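Local coordinates for DsbA family protein (Salmonella typhimurium, PDB 7JVE) that acts as a trimeric thioredoxin-like enzyme with both thiol oxidase and disulfide isomerase activities, at the interface of chains A and B. Residues are numbered along the deposited sequence; one frame, centred on the assembly and turned at random. Chains: chain A/B, DsbA family protein.

Contact 1: the interface of chains A and B. Residues chain A 14, 18; chain B 16-17, 20, 23-24.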
loop_
_atom_site.group_PDB
_atom_site.type_symbol
_atom_site.label_atom_id
_atom_site.label_comp_id
_atom_site.label_asym_id
_atom_site.label_seq_id
_atom_site.Cartn_x
_atom_site.Cartn_y
_atom_site.Cartn_z
ATOM N N GLU A 14 -2.042 -40.122 19.834
ATOM C CA GLU A 14 -1.354 -39.089 19.071
ATOM C C GLU A 14 -0.307 -39.679 18.137
ATOM O O GLU A 14 -0.046 -39.108 17.073
ATOM C CB GLU A 14 -0.718 -38.061 20.006
ATOM C CG GLU A 14 0.591 -38.487 20.636
ATOM C CD GLU A 14 1.191 -37.387 21.501
ATOM O OE1 GLU A 14 0.740 -36.221 21.385
ATOM O OE2 GLU A 14 2.109 -37.689 22.299
ATOM N N VAL A 18 -0.165 -38.966 14.115
ATOM C CA VAL A 18 1.096 -38.682 13.434
ATOM C C VAL A 18 1.303 -39.631 12.257
ATOM O O VAL A 18 1.681 -39.201 11.161
ATOM C CB VAL A 18 2.276 -38.736 14.426
ATOM C CG1 VAL A 18 3.545 -38.285 13.742
ATOM C CG2 VAL A 18 2.015 -37.808 15.594
ATOM N N TYR B 16 -5.705 -35.765 26.623
ATOM C CA TYR B 16 -4.246 -35.816 26.543
ATOM C C TYR B 16 -3.716 -34.884 25.460
ATOM O O TYR B 16 -2.721 -34.177 25.669
ATOM C CB TYR B 16 -3.782 -37.243 26.279
ATOM C CG TYR B 16 -2.281 -37.417 26.222
ATOM C CD1 TYR B 16 -1.587 -37.261 25.028
ATOM C CD2 TYR B 16 -1.558 -37.773 27.349
ATOM C CE1 TYR B 16 -0.214 -37.440 24.967
ATOM C CE2 TYR B 16 -0.191 -37.950 27.296
ATOM C CZ TYR B 16 0.474 -37.780 26.108
ATOM O OH TYR B 16 1.833 -37.963 26.056
ATOM N N ILE B 17 -4.345 -34.892 24.287
ATOM C CA ILE B 17 -3.905 -34.007 23.220
ATOM C C ILE B 17 -4.033 -32.554 23.663
ATOM O O ILE B 17 -3.127 -31.741 23.441
ATOM C CB ILE B 17 -4.693 -34.307 21.931
ATOM C CG1 ILE B 17 -4.206 -35.629 21.334
ATOM C CG2 ILE B 17 -4.552 -33.187 20.932
ATOM C CD1 ILE B 17 -5.094 -36.218 20.256
ATOM N N HIS B 20 -1.160 -31.891 25.827
ATOM C CA HIS B 20 0.119 -32.075 25.130
ATOM C C HIS B 20 -0.085 -31.794 23.645
ATOM O O HIS B 20 -0.005 -32.702 22.809
ATOM C CB HIS B 20 0.669 -33.487 25.325
ATOM C CG HIS B 20 0.781 -33.910 26.755
ATOM N ND1 HIS B 20 -0.312 -34.276 27.510
ATOM C CD2 HIS B 20 1.862 -34.071 27.554
ATOM C CE1 HIS B 20 0.086 -34.618 28.722
ATOM N NE2 HIS B 20 1.402 -34.506 28.774
ATOM N N LYS B 23 2.455 -32.299 19.302
ATOM C CA LYS B 23 2.648 -33.286 18.237
ATOM C C LYS B 23 1.505 -33.297 17.249
ATOM O O LYS B 23 1.718 -33.497 16.045
ATOM C CB LYS B 23 2.822 -34.691 18.812
ATOM C CG LYS B 23 4.165 -34.761 19.427
ATOM C CD LYS B 23 4.496 -35.948 20.144
ATOM C CE LYS B 23 4.521 -37.011 19.108
ATOM N NZ LYS B 23 4.907 -38.359 19.587
ATOM N N VAL B 24 0.276 -33.220 17.748
ATOM C CA VAL B 24 -0.844 -33.028 16.838
ATOM C C VAL B 24 -0.771 -31.642 16.199
ATOM O O VAL B 24 -1.153 -31.451 15.033
ATOM C CB VAL B 24 -2.170 -33.264 17.589
ATOM C CG1 VAL B 24 -3.358 -32.909 16.728
ATOM C CG2 VAL B 24 -2.248 -34.723 18.086
HETATM O O HOH W 1 -0.475 -33.693 20.294
HETATM O O HOH W 2 2.578 -33.616 21.986
#
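A:Glu14, on helix 6-19 of chain A, faces the turn of chain B where B:His20 leaves helical geometry (psi 68°) between helices 9-19 and 22-34. Its CG lies between the backbone N and the carbonyl carbon (chi1 79°), and the extended chain beyond it carries the carboxylate between B:Tyr16 and B:Lys23. OE2 comes to the edge of the phenol ring, 3.5 Å from B:Tyr16 CE1, with the carboxylate and ring planes 83° apart. B:Lys23 crosses the acid at about a right angle. Its CB lies 3.6 Å from A:Glu14 OE1, and the bend of its chain brings NZ into a long salt bridge, 4.0 Å from A:Glu14 OE2. OE1 works through water. Water 1 is 3.0 Å from A:Glu14 OE1 and also bonds the carbonyl B:His20 O and the backbone B:Val24 N. Water 2 links OE1, B:His20 O and B:Lys23 N. The acid thus meets the first turn of helix 22-34 through solvent, and that helix end may favour its charge. B:His20 ND1 lies over the B:Tyr16 ring and donates to B:Tyr16 O at 3.0 Å, which may steady the turn. The site ties chain A to the bend between helices 9-19 and 22-34 of chain B within the trimer.

Contact 2: the interface of chains A and B. Residues chain A 17-18, 21, 25; chain B 27-28.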
loop_
_atom_site.group_PDB
_atom_site.type_symbol
_atom_site.label_atom_id
_atom_site.label_comp_id
_atom_site.label_asym_id
_atom_site.label_seq_id
_atom_site.Cartn_x
_atom_site.Cartn_y
_atom_site.Cartn_z
ATOM N N ILE A 17 -2.296 -40.590 15.022
ATOM C CA ILE A 17 -2.566 -39.430 14.179
ATOM C C ILE A 17 -1.307 -39.016 13.425
ATOM O O ILE A 17 -1.350 -38.755 12.217
ATOM C CB ILE A 17 -3.145 -38.290 15.032
ATOM C CG1 ILE A 17 -4.545 -38.676 15.498
ATOM C CG2 ILE A 17 -3.170 -36.937 14.268
ATOM C CD1 ILE A 17 -4.940 -38.025 16.793
ATOM N N VAL A 18 -0.165 -38.966 14.115
ATOM C CA VAL A 18 1.096 -38.682 13.434
ATOM C C VAL A 18 1.303 -39.631 12.257
ATOM O O VAL A 18 1.681 -39.201 11.161
ATOM C CB VAL A 18 2.276 -38.736 14.426
ATOM C CG1 VAL A 18 3.545 -38.285 13.742
ATOM C CG2 VAL A 18 2.015 -37.808 15.594
ATOM N N PRO A 21 -2.153 -38.839 9.373
ATOM C CA PRO A 21 -2.616 -37.486 9.711
ATOM C C PRO A 21 -3.832 -36.972 8.932
ATOM O O PRO A 21 -4.466 -36.031 9.404
ATOM C CB PRO A 21 -1.352 -36.619 9.458
ATOM C CG PRO A 21 -0.537 -37.399 8.476
ATOM C CD PRO A 21 -0.792 -38.851 8.801
ATOM N N GLY A 25 -6.036 -34.158 10.425
ATOM C CA GLY A 25 -5.599 -32.969 9.716
ATOM C C GLY A 25 -6.737 -32.270 9.000
ATOM O O GLY A 25 -6.861 -31.044 9.062
ATOM N N VAL B 27 1.405 -31.974 13.154
ATOM C CA VAL B 27 0.699 -32.669 12.086
ATOM C C VAL B 27 -0.195 -31.714 11.312
ATOM O O VAL B 27 -0.238 -31.749 10.077
ATOM C CB VAL B 27 -0.096 -33.857 12.660
ATOM C CG1 VAL B 27 -1.175 -34.281 11.687
ATOM C CG2 VAL B 27 0.842 -35.010 12.893
ATOM N N VAL B 28 -0.915 -30.844 12.020
ATOM C CA VAL B 28 -1.854 -29.940 11.360
ATOM C C VAL B 28 -1.108 -28.826 10.633
ATOM O O VAL B 28 -1.509 -28.397 9.544
ATOM C CB VAL B 28 -2.855 -29.384 12.384
ATOM C CG1 VAL B 28 -3.691 -28.234 11.775
ATOM C CG2 VAL B 28 -3.747 -30.523 12.929
#
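B:Val27 packs against A:Val18 and A:Pro21 in the N-terminal helical region of this DsbA-family trimer. It sits on helix 22-34 and points at the chain A turn where helix 6-19 gives way to helix 21-34. CB is the branch point, 4.4 Å from A:Pro21 CB, and sends its two methyls to different parts of that turn. CG1 lies anti to the backbone N (chi1 161°) and reaches the proline. It stands 3.2 Å from A:Pro21 CB, a short distance that may owe something to the model, and 4.0 Å from A:Pro21 CA. The same methyl is 4.2 Å from A:Ile17 CG2, which flanks it from the preceding helix. CG2, beside the backbone N, turns to the end of helix 6-19. It touches the main chain there, 3.7 Å from A:Val18 CA. It also meets the side chain, 4.1 Å from A:Val18 CG2, and the two valines pass each other at a slant. Chain A hides 63 Å² of B:Val27. One residue further along, B:Val28 CG2 comes within 4.4 Å of A:Gly25 CA, a looser contact with helix 21-34.

Contact 3: the interface of chains A and B. Residues chain A 13-14, 17, 24; chain B 13, 17, 24.
A:Ile17 and B:Ile17 reach toward each other tip to tip at the apolar centre, with their CD1 methyls 3.9 Å apart. In both, CG1 is anti to the carbonyl carbon and beside the backbone N (chi1 -69° in A:Ile17 and -73° in B:Ile17). The two side chains thus share one conformation and present the same methyl. Their hidden areas are also alike, 23 Å² for A:Ile17 and 21 Å² for B:Ile17. On one flank A:Ala13 meets B:Ala13 with 3.4 Å between their CB atoms. The small side chains let the first helices of the two chains come close there. On the other flank A:Val24 and B:Val24 meet more loosely, with 4.3 Å between their CG1 methyls. Each of these three pairs joins a residue to its own copy. This suggests that the patch lies near the centre of the trimer, where the third chain may bring the same residues. Toward the polar rim, the methyls give way to the carboxylate of A:Glu14, and the water that contact 1 shares between this carboxylate and the backbone of B:Val24 marks the rim. The site lies in the first two helices of each chain, 6-19 and 21-34 in chain A. Helix 37-64 follows them and leads to the thioredoxin-fold part, where A:Cys94 and A:Cys97 form the redox-active disulfide.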
loop_
_atom_site.group_PDB
_atom_site.type_symbol
_atom_site.label_atom_id
_atom_site.label_comp_id
_atom_site.label_asym_id
_atom_site.label_seq_id
_atom_site.Cartn_x
_atom_site.Cartn_y
_atom_site.Cartn_z
ATOM N N ALA A 13 -2.849 -42.621 20.932
ATOM C CA ALA A 13 -3.748 -41.864 20.076
ATOM C C ALA A 13 -2.985 -40.840 19.231
ATOM O O ALA A 13 -3.240 -40.698 18.029
ATOM C CB ALA A 13 -4.814 -41.188 20.938
ATOM N N GLU A 14 -2.042 -40.122 19.834
ATOM C CA GLU A 14 -1.354 -39.089 19.071
ATOM C C GLU A 14 -0.307 -39.679 18.137
ATOM O O GLU A 14 -0.046 -39.108 17.073
ATOM C CB GLU A 14 -0.718 -38.061 20.006
ATOM C CG GLU A 14 0.591 -38.487 20.636
ATOM C CD GLU A 14 1.191 -37.387 21.501
ATOM O OE1 GLU A 14 0.740 -36.221 21.385
ATOM O OE2 GLU A 14 2.109 -37.689 22.299
ATOM N N ILE A 17 -2.296 -40.590 15.022
ATOM C CA ILE A 17 -2.566 -39.430 14.179
ATOM C C ILE A 17 -1.307 -39.016 13.425
ATOM O O ILE A 17 -1.350 -38.755 12.217
ATOM C CB ILE A 17 -3.145 -38.290 15.032
ATOM C CG1 ILE A 17 -4.545 -38.676 15.498
ATOM C CG2 ILE A 17 -3.170 -36.937 14.268
ATOM C CD1 ILE A 17 -4.940 -38.025 16.793
ATOM N N VAL A 24 -7.449 -36.441 10.999
ATOM C CA VAL A 24 -7.463 -35.378 11.992
ATOM C C VAL A 24 -6.955 -34.071 11.387
ATOM O O VAL A 24 -7.412 -32.981 11.771
ATOM C CB VAL A 24 -6.672 -35.787 13.247
ATOM C CG1 VAL A 24 -6.372 -34.587 14.120
ATOM C CG2 VAL A 24 -7.461 -36.827 14.043
ATOM N N ALA B 13 -8.031 -39.600 25.145
ATOM C CA ALA B 13 -7.132 -39.128 24.099
ATOM C C ALA B 13 -7.308 -37.636 23.877
ATOM O O ALA B 13 -6.323 -36.893 23.768
ATOM C CB ALA B 13 -7.387 -39.894 22.800
ATOM N N ILE B 17 -4.345 -34.892 24.287
ATOM C CA ILE B 17 -3.905 -34.007 23.220
ATOM C C ILE B 17 -4.033 -32.554 23.663
ATOM O O ILE B 17 -3.127 -31.741 23.441
ATOM C CB ILE B 17 -4.693 -34.307 21.931
ATOM C CG1 ILE B 17 -4.206 -35.629 21.334
ATOM C CG2 ILE B 17 -4.552 -33.187 20.932
ATOM C CD1 ILE B 17 -5.094 -36.218 20.256
ATOM N N VAL B 24 0.276 -33.220 17.748
ATOM C CA VAL B 24 -0.844 -33.028 16.838
ATOM C C VAL B 24 -0.771 -31.642 16.199
ATOM O O VAL B 24 -1.153 -31.451 15.033
ATOM C CB VAL B 24 -2.170 -33.264 17.589
ATOM C CG1 VAL B 24 -3.358 -32.909 16.728
ATOM C CG2 VAL B 24 -2.248 -34.723 18.086
HETATM O O HOH W 3 -0.475 -33.693 20.294
#

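Contacts 1 and 3 nearly coincide, with their C-alpha centres about 4 Å apart, and share A:Glu14, B:Ile17 and B:Val24. Contact 2 lies further along the helices, its C-alpha centre about 9 Å from that of contact 1 and 7 Å from that of contact 3. It shares A:Val18 with contact 1 and A:Ile17 with contact 3. All three are parts of one interface and lie on the two N-terminal helices of each chain and the turn between them. Contact 1 gives it a charged and hydrated side, while contacts 2 and 3 give it apolar packing. Together they join the chains of the trimer at a distance from the redox-active disulfides.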